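Lipoprotein (Burkholderia cenocepacia, PDB 4QHQ) binds methionine and probably hands it to an ABC transporter as the lipid-anchored, substrate-binding component of a nutrient uptake system. Local coordinates at residues 13-18 against 214-219; 91-96 against 116-121; 171-176 against 234-239; 175-178 against 182-185. One frame throughout, in Å; residues are numbered along the deposited sequence.

Contact 1. Residues 13-18 against 214-219; sequences EVWQVV and KKLVKA
Leu-216 leads off on the 214-219 side, meeting the rim of the Trp-15 indole. Its CD1 sits in the plane of the ring at the six-membered edge, 3.9 Å from Trp-15 CZ3, and the two side chains cross at about a right angle. CG of Leu-216 stands anti to the backbone N (chi1 -172°), which carries the branched end towards the tryptophan instead of leaving it on the helix flank. One turn on, Ala-219 is the point of nearest backbone approach, with its CA 5.8 Å from the CA of Val-18. The small methyl allows this: Ala-219 CB lies 4.0 Å from Val-18 CG1. Val-18 also braces the indole from within its own helix, its CB standing 3.6 Å above the ring plane near the rim, while Trp-15 NE1 is tied to Ser-54 OG. No hydrogen bond crosses between the two segments, and all four touching residues are buried. Both Trp-15 and Leu-216 also rest on Val-4 of strand 2-7 and Val-30 of strand 30-35. Helices 10-26 and 211-220 thus meet over one face of the six-stranded mixed sheet, an alpha/beta layer characteristic of a lobe in periplasmic binding proteins.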
loop_
_atom_site.group_PDB
_atom_site.type_symbol
_atom_site.label_atom_id
_atom_site.label_comp_id
_atom_site.label_asym_id
_atom_site.label_seq_id
_atom_site.Cartn_x
_atom_site.Cartn_y
_atom_site.Cartn_z
ATOM N N GLU A 13 -6.218 11.062 6.225
ATOM C CA GLU A 13 -5.971 12.489 6.050
ATOM C C GLU A 13 -6.486 12.951 4.691
ATOM O O GLU A 13 -7.240 13.915 4.610
ATOM C CB GLU A 13 -4.488 12.813 6.189
ATOM C CG GLU A 13 -3.980 12.525 7.582
ATOM C CD GLU A 13 -2.546 12.923 7.785
ATOM O OE1 GLU A 13 -2.047 12.745 8.915
ATOM O OE2 GLU A 13 -1.918 13.416 6.826
ATOM N N VAL A 14 -6.089 12.263 3.625
ATOM C CA VAL A 14 -6.558 12.601 2.283
ATOM C C VAL A 14 -8.074 12.607 2.212
ATOM O O VAL A 14 -8.691 13.505 1.609
ATOM C CB VAL A 14 -6.009 11.609 1.228
ATOM C CG1 VAL A 14 -6.667 11.843 -0.145
ATOM C CG2 VAL A 14 -4.493 11.725 1.143
ATOM N N TRP A 15 -8.681 11.624 2.863
ATOM C CA TRP A 15 -10.132 11.504 2.809
ATOM C C TRP A 15 -10.897 12.615 3.522
ATOM O O TRP A 15 -12.049 12.862 3.185
ATOM C CB TRP A 15 -10.598 10.105 3.220
ATOM C CG TRP A 15 -10.571 9.213 2.036
ATOM C CD1 TRP A 15 -9.530 8.431 1.605
ATOM C CD2 TRP A 15 -11.599 9.078 1.061
ATOM N NE1 TRP A 15 -9.871 7.797 0.434
ATOM C CE2 TRP A 15 -11.141 8.186 0.076
ATOM C CE3 TRP A 15 -12.873 9.631 0.924
ATOM C CZ2 TRP A 15 -11.917 7.815 -1.020
ATOM C CZ3 TRP A 15 -13.644 9.266 -0.168
ATOM C CH2 TRP A 15 -13.164 8.369 -1.123
ATOM N N GLN A 16 -10.259 13.312 4.459
ATOM C CA GLN A 16 -10.871 14.510 5.024
ATOM C C GLN A 16 -11.043 15.567 3.933
ATOM O O GLN A 16 -12.061 16.266 3.886
ATOM C CB GLN A 16 -10.061 15.062 6.203
ATOM C CG GLN A 16 -9.717 14.047 7.291
ATOM C CD GLN A 16 -10.912 13.246 7.774
ATOM O OE1 GLN A 16 -11.927 13.807 8.195
ATOM N NE2 GLN A 16 -10.797 11.926 7.722
ATOM N N VAL A 17 -10.061 15.668 3.040
ATOM C CA VAL A 17 -10.172 16.593 1.919
ATOM C C VAL A 17 -11.224 16.101 0.922
ATOM O O VAL A 17 -12.052 16.881 0.449
ATOM C CB VAL A 17 -8.821 16.801 1.208
ATOM C CG1 VAL A 17 -8.954 17.833 0.086
ATOM C CG2 VAL A 17 -7.758 17.238 2.215
ATOM N N VAL A 18 -11.192 14.809 0.604
ATOM C CA VAL A 18 -12.140 14.268 -0.362
ATOM C C VAL A 18 -13.571 14.456 0.150
ATOM O O VAL A 18 -14.488 14.784 -0.615
ATOM C CB VAL A 18 -11.899 12.775 -0.632
ATOM C CG1 VAL A 18 -12.862 12.285 -1.704
ATOM C CG2 VAL A 18 -10.452 12.519 -1.060
ATOM N N LYS A 214 -19.028 7.558 -9.968
ATOM C CA LYS A 214 -18.266 8.503 -10.772
ATOM C C LYS A 214 -18.102 9.825 -10.028
ATOM O O LYS A 214 -17.051 10.458 -10.102
ATOM C CB LYS A 214 -18.955 8.746 -12.117
ATOM N N LYS A 215 -19.137 10.232 -9.297
ATOM C CA LYS A 215 -19.074 11.475 -8.539
ATOM C C LYS A 215 -18.026 11.387 -7.417
ATOM O O LYS A 215 -17.253 12.328 -7.209
ATOM C CB LYS A 215 -20.456 11.859 -8.003
ATOM C CG LYS A 215 -21.467 12.106 -9.117
ATOM C CD LYS A 215 -22.853 12.394 -8.585
ATOM C CE LYS A 215 -22.899 13.727 -7.873
ATOM N NZ LYS A 215 -22.569 14.870 -8.770
ATOM N N LEU A 216 -17.996 10.257 -6.710
ATOM C CA LEU A 216 -17.011 10.046 -5.657
ATOM C C LEU A 216 -15.592 10.068 -6.214
ATOM O O LEU A 216 -14.706 10.699 -5.637
ATOM C CB LEU A 216 -17.273 8.715 -4.949
ATOM C CG LEU A 216 -16.437 8.440 -3.694
ATOM C CD1 LEU A 216 -16.694 9.487 -2.612
ATOM C CD2 LEU A 216 -16.678 7.032 -3.167
ATOM N N VAL A 217 -15.385 9.375 -7.330
ATOM C CA VAL A 217 -14.069 9.312 -7.956
ATOM C C VAL A 217 -13.656 10.708 -8.418
ATOM O O VAL A 217 -12.495 11.080 -8.301
ATOM C CB VAL A 217 -14.040 8.282 -9.106
ATOM C CG1 VAL A 217 -12.733 8.370 -9.892
ATOM C CG2 VAL A 217 -14.239 6.879 -8.553
ATOM N N LYS A 218 -14.621 11.489 -8.898
ATOM C CA LYS A 218 -14.365 12.871 -9.325
ATOM C C LYS A 218 -13.897 13.731 -8.148
ATOM O O LYS A 218 -12.965 14.540 -8.277
ATOM C CB LYS A 218 -15.612 13.491 -9.969
ATOM N N ALA A 219 -14.535 13.531 -6.999
ATOM C CA ALA A 219 -14.150 14.222 -5.767
ATOM C C ALA A 219 -12.731 13.883 -5.341
ATOM O O ALA A 219 -12.005 14.756 -4.878
ATOM C CB ALA A 219 -15.122 13.898 -4.640
#

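Contact 2. Residues 91-96 against 116-121; sequences KSLKDL and LLLQTQ
Leu-93 reaches over to the end of helix 108-120, meeting Gln-121 just past its last turn and, more loosely, Leu-118 within it. The local shape is set one residue earlier: Ser-92 OG accepts from Lys-94 N at 3.0 Å with an N-H...O angle of 153°, an ST turn that begins the short 3-10 segment 93-95. The bond from Asp-95 N to Ser-92 O, 2.9 Å, tightens the same turn. Leu-93 is then directed at the helix, and its CD1 lies 3.7 Å from Gln-121 CB and 3.9 Å from Gln-121 CG. The leucine branch therefore touches the aliphatic root of the glutamine, crossing it at about a right angle. With chi1 at -64°, CG of Gln-121 lies beside its own backbone N, and CB and CG together face the leucine methyl. Leu-93 CD1 also comes within 4.4 Å of Leu-118 CD2. At the far end of the turn, Leu-96 N bonds to Leu-93 O, and Leu-96 O accepts from Lys-147 NZ. Around this partly buried joint, Leu-93 rests on Val-85 of strand 84-86 and, with Gln-121, on Ala-189 of strand 189-190, while Leu-118 leans on Leu-102 of strand 101-105.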
loop_
_atom_site.group_PDB
_atom_site.type_symbol
_atom_site.label_atom_id
_atom_site.label_comp_id
_atom_site.label_asym_id
_atom_site.label_seq_id
_atom_site.Cartn_x
_atom_site.Cartn_y
_atom_site.Cartn_z
ATOM N N LYS A 91 23.031 2.676 6.588
ATOM C CA LYS A 91 22.699 3.729 5.634
ATOM C C LYS A 91 22.462 3.184 4.231
ATOM O O LYS A 91 21.908 3.871 3.367
ATOM C CB LYS A 91 23.797 4.790 5.612
ATOM C CG LYS A 91 23.884 5.612 6.887
ATOM C CD LYS A 91 22.605 6.409 7.098
ATOM C CE LYS A 91 22.699 7.311 8.323
ATOM N NZ LYS A 91 21.463 8.126 8.507
ATOM N N SER A 92 22.863 1.936 4.018
ATOM C CA SER A 92 22.704 1.283 2.728
ATOM C C SER A 92 22.521 -0.218 2.909
ATOM O O SER A 92 23.083 -0.809 3.838
ATOM C CB SER A 92 23.932 1.548 1.854
ATOM O OG SER A 92 23.873 0.789 0.659
ATOM N N LEU A 93 21.756 -0.835 2.013
ATOM C CA LEU A 93 21.635 -2.290 1.981
ATOM C C LEU A 93 23.007 -2.942 1.761
ATOM O O LEU A 93 23.235 -4.076 2.175
ATOM C CB LEU A 93 20.648 -2.722 0.888
ATOM C CG LEU A 93 19.175 -2.445 1.166
ATOM C CD1 LEU A 93 18.343 -2.692 -0.082
ATOM C CD2 LEU A 93 18.725 -3.332 2.298
ATOM N N LYS A 94 23.911 -2.227 1.103
ATOM C CA LYS A 94 25.255 -2.745 0.888
ATOM C C LYS A 94 26.025 -2.916 2.202
ATOM O O LYS A 94 26.975 -3.691 2.275
ATOM C CB LYS A 94 26.037 -1.826 -0.059
ATOM N N ASP A 95 25.612 -2.173 3.222
ATOM C CA ASP A 95 26.196 -2.230 4.556
ATOM C C ASP A 95 25.701 -3.389 5.422
ATOM O O ASP A 95 26.229 -3.604 6.514
ATOM C CB ASP A 95 25.923 -0.924 5.302
ATOM C CG ASP A 95 26.624 0.254 4.683
ATOM O OD1 ASP A 95 27.779 0.087 4.243
ATOM O OD2 ASP A 95 26.025 1.346 4.640
ATOM N N LEU A 96 24.695 -4.126 4.960
ATOM C CA LEU A 96 24.162 -5.225 5.759
ATOM C C LEU A 96 25.224 -6.254 6.076
ATOM O O LEU A 96 25.946 -6.694 5.187
ATOM C CB LEU A 96 23.012 -5.914 5.039
ATOM C CG LEU A 96 21.739 -5.107 4.837
ATOM C CD1 LEU A 96 20.791 -5.932 3.995
ATOM C CD2 LEU A 96 21.111 -4.726 6.168
ATOM N N LEU A 116 10.693 -8.484 -4.397
ATOM C CA LEU A 116 11.108 -7.985 -5.706
ATOM C C LEU A 116 12.008 -6.760 -5.562
ATOM O O LEU A 116 13.005 -6.633 -6.278
ATOM C CB LEU A 116 9.902 -7.640 -6.575
ATOM C CG LEU A 116 9.076 -8.814 -7.090
ATOM C CD1 LEU A 116 7.854 -8.310 -7.844
ATOM C CD2 LEU A 116 9.921 -9.699 -7.978
ATOM N N LEU A 117 11.670 -5.863 -4.641
ATOM C CA LEU A 117 12.510 -4.694 -4.404
ATOM C C LEU A 117 13.885 -5.131 -3.923
ATOM O O LEU A 117 14.911 -4.635 -4.409
ATOM C CB LEU A 117 11.884 -3.752 -3.386
ATOM C CG LEU A 117 12.724 -2.519 -3.050
ATOM C CD1 LEU A 117 13.005 -1.672 -4.285
ATOM C CD2 LEU A 117 12.068 -1.689 -1.976
ATOM N N LEU A 118 13.922 -6.070 -2.981
ATOM C CA LEU A 118 15.210 -6.587 -2.498
ATOM C C LEU A 118 15.998 -7.250 -3.622
ATOM O O LEU A 118 17.228 -7.153 -3.665
ATOM C CB LEU A 118 15.009 -7.558 -1.329
ATOM C CG LEU A 118 14.481 -6.971 -0.022
ATOM C CD1 LEU A 118 14.322 -8.053 1.030
ATOM C CD2 LEU A 118 15.378 -5.842 0.486
ATOM N N GLN A 119 15.288 -7.899 -4.541
ATOM C CA GLN A 119 15.931 -8.512 -5.699
ATOM C C GLN A 119 16.481 -7.434 -6.620
ATOM O O GLN A 119 17.619 -7.531 -7.079
ATOM C CB GLN A 119 14.945 -9.402 -6.461
ATOM C CG GLN A 119 15.542 -10.021 -7.721
ATOM C CD GLN A 119 14.652 -11.078 -8.344
ATOM O OE1 GLN A 119 15.009 -12.253 -8.389
ATOM N NE2 GLN A 119 13.486 -10.662 -8.838
ATOM N N THR A 120 15.675 -6.407 -6.879
ATOM C CA THR A 120 16.098 -5.267 -7.692
ATOM C C THR A 120 17.380 -4.651 -7.128
ATOM O O THR A 120 18.296 -4.282 -7.878
ATOM C CB THR A 120 14.991 -4.190 -7.778
ATOM O OG1 THR A 120 13.877 -4.705 -8.516
ATOM C CG2 THR A 120 15.507 -2.937 -8.480
ATOM N N GLN A 121 17.459 -4.575 -5.804
ATOM C CA GLN A 121 18.610 -3.976 -5.131
ATOM C C GLN A 121 19.802 -4.932 -5.032
ATOM O O GLN A 121 20.852 -4.568 -4.500
ATOM C CB GLN A 121 18.202 -3.473 -3.743
ATOM C CG GLN A 121 17.167 -2.346 -3.765
ATOM C CD GLN A 121 17.683 -1.096 -4.457
ATOM O OE1 GLN A 121 18.831 -0.698 -4.263
ATOM N NE2 GLN A 121 16.837 -0.473 -5.270
#

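Contact 3. Residues 171-176 against 234-239; sequences INTNYA and KGSMVA. With MET (methionine), chain B.
Beside the methionine pocket, the first turn of helix 173-178 presents Thr-173 to Ser-236 and Met-237, in the loop that leads into strand 238-239. The methyl makes the direct touch: Thr-173 CG2 lies 4.1 Å from Ser-236 O and 4.3 Å from Met-237 CG. Its hydroxyl works through water 1, which accepts from Thr-173 OG1 at 2.8 Å and donates to Ser-236 O at 2.8 Å, so the threonine spans the interface with both branches. This is a junction between the two lobes of the binding-protein fold, since Ile-171 pairs with Gly-84 in the five-stranded sheet and Val-238 with Ile-80 in the six-stranded one. Asn-172 and Asn-174, either side of Thr-173 in sequence, belong to the ligand pocket. With chi1 at 64°, CG of Asn-174 sits between its backbone N and carbonyl carbon, and from there ND2 stands 3.3 Å over the centre of the Tyr-175 ring, while OD1 approaches CA of the bound methionine at 3.5 Å and is hydrogen-bonded to Tyr-38 OH. Arg-113 NH1 and Asn-199 OD1 grip the ligand as well. On the loop side, Ser-236 OG is hydrogen-bonded to Phe-233 O at the end of the preceding helix.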
loop_
_atom_site.group_PDB
_atom_site.type_symbol
_atom_site.label_atom_id
_atom_site.label_comp_id
_atom_site.label_asym_id
_atom_site.label_seq_id
_atom_site.Cartn_x
_atom_site.Cartn_y
_atom_site.Cartn_z
ATOM N N ILE A 171 8.805 -1.408 4.263
ATOM C CA ILE A 171 7.590 -0.933 4.935
ATOM C C ILE A 171 6.719 -0.121 3.995
ATOM O O ILE A 171 7.197 0.815 3.352
ATOM C CB ILE A 171 7.926 -0.051 6.163
ATOM C CG1 ILE A 171 8.903 -0.768 7.102
ATOM C CG2 ILE A 171 6.661 0.350 6.931
ATOM C CD1 ILE A 171 9.240 0.040 8.352
ATOM N N ASN A 172 5.453 -0.518 3.890
ATOM C CA ASN A 172 4.467 0.241 3.111
ATOM C C ASN A 172 4.417 1.697 3.529
ATOM O O ASN A 172 4.452 2.030 4.707
ATOM C CB ASN A 172 3.072 -0.373 3.231
ATOM C CG ASN A 172 2.969 -1.732 2.576
ATOM O OD1 ASN A 172 2.628 -1.852 1.382
ATOM N ND2 ASN A 172 3.245 -2.764 3.346
ATOM N N THR A 173 4.320 2.572 2.542
ATOM C CA THR A 173 4.415 3.998 2.792
ATOM C C THR A 173 3.356 4.535 3.771
ATOM O O THR A 173 3.671 5.382 4.594
ATOM C CB THR A 173 4.461 4.763 1.464
ATOM O OG1 THR A 173 5.740 4.531 0.856
ATOM C CG2 THR A 173 4.247 6.244 1.667
ATOM N N ASN A 174 2.123 4.024 3.724
ATOM C CA ASN A 174 1.102 4.519 4.662
ATOM C C ASN A 174 1.526 4.294 6.116
ATOM O O ASN A 174 1.367 5.172 6.959
ATOM C CB ASN A 174 -0.282 3.921 4.376
ATOM C CG ASN A 174 -0.330 2.431 4.570
ATOM O OD1 ASN A 174 0.183 1.667 3.749
ATOM N ND2 ASN A 174 -0.928 2.000 5.672
ATOM N N TYR A 175 2.095 3.124 6.387
ATOM C CA TYR A 175 2.560 2.810 7.731
ATOM C C TYR A 175 3.849 3.561 8.084
ATOM O O TYR A 175 4.025 3.988 9.225
ATOM C CB TYR A 175 2.767 1.303 7.894
ATOM C CG TYR A 175 1.471 0.512 7.823
ATOM C CD1 TYR A 175 0.380 0.849 8.623
ATOM C CD2 TYR A 175 1.354 -0.576 6.977
ATOM C CE1 TYR A 175 -0.792 0.120 8.560
ATOM C CE2 TYR A 175 0.181 -1.303 6.900
ATOM C CZ TYR A 175 -0.876 -0.955 7.702
ATOM O OH TYR A 175 -2.059 -1.670 7.659
ATOM N N ALA A 176 4.747 3.703 7.109
ATOM C CA ALA A 176 5.984 4.451 7.328
ATOM C C ALA A 176 5.666 5.889 7.702
ATOM O O ALA A 176 6.184 6.406 8.697
ATOM C CB ALA A 176 6.876 4.393 6.100
ATOM N N LYS A 234 5.065 15.240 0.573
ATOM C CA LYS A 234 6.420 15.616 0.150
ATOM C C LYS A 234 7.007 14.777 -0.989
ATOM O O LYS A 234 8.227 14.683 -1.132
ATOM C CB LYS A 234 7.369 15.607 1.356
ATOM N N GLY A 235 6.145 14.179 -1.802
ATOM C CA GLY A 235 6.606 13.380 -2.924
ATOM C C GLY A 235 6.587 11.879 -2.685
ATOM O O GLY A 235 6.793 11.099 -3.612
ATOM N N SER A 236 6.345 11.466 -1.443
ATOM C CA SER A 236 6.272 10.041 -1.124
ATOM C C SER A 236 5.007 9.393 -1.693
ATOM O O SER A 236 4.929 8.173 -1.839
ATOM C CB SER A 236 6.320 9.825 0.387
ATOM O OG SER A 236 5.143 10.308 1.012
ATOM N N MET A 237 4.012 10.221 -2.000
ATOM C CA MET A 237 2.786 9.775 -2.643
ATOM C C MET A 237 2.613 10.647 -3.875
ATOM O O MET A 237 2.755 11.866 -3.804
ATOM C CB MET A 237 1.608 9.918 -1.685
ATOM C CG MET A 237 1.659 8.916 -0.538
ATOM S SD MET A 237 0.652 9.368 0.891
ATOM C CE MET A 237 -0.958 9.595 0.138
ATOM N N VAL A 238 2.360 10.002 -5.007
ATOM C CA VAL A 238 2.215 10.689 -6.279
ATOM C C VAL A 238 0.815 10.413 -6.820
ATOM O O VAL A 238 0.405 9.258 -6.936
ATOM C CB VAL A 238 3.292 10.221 -7.280
ATOM C CG1 VAL A 238 3.037 10.842 -8.647
ATOM C CG2 VAL A 238 4.704 10.569 -6.769
ATOM N N ALA A 239 0.072 11.474 -7.122
ATOM C CA ALA A 239 -1.292 11.309 -7.599
ATOM C C ALA A 239 -1.331 10.442 -8.846
ATOM O O ALA A 239 -0.458 10.522 -9.713
ATOM C CB ALA A 239 -1.957 12.664 -7.873
HETATM N N MET B . -1.100 2.202 0.487
HETATM C CA MET B . -0.432 0.901 0.425
HETATM C C MET B . 0.706 0.925 -0.571
HETATM O O MET B . 0.553 1.512 -1.636
HETATM C CB MET B . -1.454 -0.178 0.047
HETATM C CG MET B . -0.873 -1.604 -0.003
HETATM S SD MET B . -2.102 -2.826 -0.511
HETATM C CE MET B . -3.225 -2.810 0.890
HETATM O OXT MET B . 1.796 0.384 -0.315
HETATM O O HOH W 1 6.824 6.396 -0.903
#

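Contact 4. Residues 175-178 against 182-185; sequences YALA and QPTK
Just after helix 173-178 the chain doubles back, bringing Leu-177 CA within 6.0 Å of Gln-182 CA, and residues 182-185 then close a tight turn through Lys-185 N to Gln-182 O at 3.0 Å. Leu-177 carries the side-chain contact. Its CD2 lies 3.6 Å from Pro-183 CD, with the leucine crossing the proline at about a right angle, and 3.7 Å from Gln-182 NE2, where the two side chains lie alongside each other, pointing the same way. Gln-182 starts out pointing away from the helix, but its chain is bent at chi2 (53°), and this brings the amide back beside the leucine. The other end of that amide is firmly fixed: OE1 accepts from Thr-184 N at 3.0 Å, with a fairly straight N-H...O angle of 162°, and from Thr-184 OG1 at 2.7 Å. The two donors arrive from opposite faces of the amide plane, the hydroxyl well above it (39° out), and together they hold the glutamine oxygen over the turn. Backbone N of Gln-182 bonds in addition to Asp-186 OD2. Ala-176 and Pro-183 both lean on Tyr-86 of strand 84-86. The backbone angles of Pro-183 and Thr-184 fit a type I beta turn, here part of the link from a short helix to strand 189-190 at the edge of the five-stranded sheet.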
loop_
_atom_site.group_PDB
_atom_site.type_symbol
_atom_site.label_atom_id
_atom_site.label_comp_id
_atom_site.label_asym_id
_atom_site.label_seq_id
_atom_site.Cartn_x
_atom_site.Cartn_y
_atom_site.Cartn_z
ATOM N N TYR A 175 2.095 3.124 6.387
ATOM C CA TYR A 175 2.560 2.810 7.731
ATOM C C TYR A 175 3.849 3.561 8.084
ATOM O O TYR A 175 4.025 3.988 9.225
ATOM C CB TYR A 175 2.767 1.303 7.894
ATOM C CG TYR A 175 1.471 0.512 7.823
ATOM C CD1 TYR A 175 0.380 0.849 8.623
ATOM C CD2 TYR A 175 1.354 -0.576 6.977
ATOM C CE1 TYR A 175 -0.792 0.120 8.560
ATOM C CE2 TYR A 175 0.181 -1.303 6.900
ATOM C CZ TYR A 175 -0.876 -0.955 7.702
ATOM O OH TYR A 175 -2.059 -1.670 7.659
ATOM N N ALA A 176 4.747 3.703 7.109
ATOM C CA ALA A 176 5.984 4.451 7.328
ATOM C C ALA A 176 5.666 5.889 7.702
ATOM O O ALA A 176 6.184 6.406 8.697
ATOM C CB ALA A 176 6.876 4.393 6.100
ATOM N N LEU A 177 4.791 6.526 6.924
ATOM C CA LEU A 177 4.393 7.895 7.224
ATOM C C LEU A 177 3.719 8.026 8.593
ATOM O O LEU A 177 3.967 8.980 9.319
ATOM C CB LEU A 177 3.465 8.430 6.128
ATOM C CG LEU A 177 4.146 8.739 4.789
ATOM C CD1 LEU A 177 3.116 9.017 3.716
ATOM C CD2 LEU A 177 5.113 9.912 4.916
ATOM N N ALA A 178 2.872 7.061 8.939
ATOM C CA ALA A 178 2.154 7.123 10.210
ATOM C C ALA A 178 3.112 6.972 11.384
ATOM O O ALA A 178 2.812 7.407 12.494
ATOM C CB ALA A 178 1.054 6.071 10.264
ATOM N N GLN A 182 9.929 9.334 6.707
ATOM C CA GLN A 182 9.668 9.988 5.428
ATOM C C GLN A 182 10.366 9.219 4.320
ATOM O O GLN A 182 11.589 9.182 4.267
ATOM C CB GLN A 182 10.126 11.448 5.455
ATOM C CG GLN A 182 10.131 12.129 4.087
ATOM C CD GLN A 182 8.803 12.013 3.354
ATOM O OE1 GLN A 182 8.757 11.594 2.195
ATOM N NE2 GLN A 182 7.713 12.389 4.024
ATOM N N PRO A 183 9.589 8.574 3.442
ATOM C CA PRO A 183 10.144 7.750 2.366
ATOM C C PRO A 183 11.154 8.467 1.467
ATOM O O PRO A 183 12.065 7.818 0.961
ATOM C CB PRO A 183 8.892 7.349 1.574
ATOM C CG PRO A 183 7.828 7.307 2.610
ATOM C CD PRO A 183 8.112 8.502 3.461
ATOM N N THR A 184 11.009 9.777 1.289
ATOM C CA THR A 184 11.904 10.525 0.406
ATOM C C THR A 184 13.188 10.971 1.098
ATOM O O THR A 184 14.092 11.493 0.448
ATOM C CB THR A 184 11.209 11.769 -0.196
ATOM O OG1 THR A 184 10.825 12.663 0.856
ATOM C CG2 THR A 184 9.983 11.362 -0.994
ATOM N N LYS A 185 13.269 10.766 2.411
ATOM C CA LYS A 185 14.426 11.205 3.181
ATOM C C LYS A 185 15.056 10.087 4.008
ATOM O O LYS A 185 16.281 10.021 4.138
ATOM C CB LYS A 185 14.045 12.370 4.096
#

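Contacts 1 and 2 occupy opposite sides of the chain's centre, about 36 Å apart between centres: the first packs helices on the six-stranded sheet, the second lies beside the five-stranded one. Contact 3 falls between them, its centre about 18 Å and 19 Å from theirs, next to the bound methionine. Contact 4 is its close neighbour, centres about 6 Å apart; both use helix 173-178 and meet through Ser-236. Val-14 CG2 meets Met-237 CE at 4.2 Å, joining contacts 1 and 3. Along the chain, contact 2 closes before contacts 3 and 4 open, while contacts 1 and 3 interleave, consistent with two lobes linked by two chain crossings, after strand 72-80 and before strand 199-204.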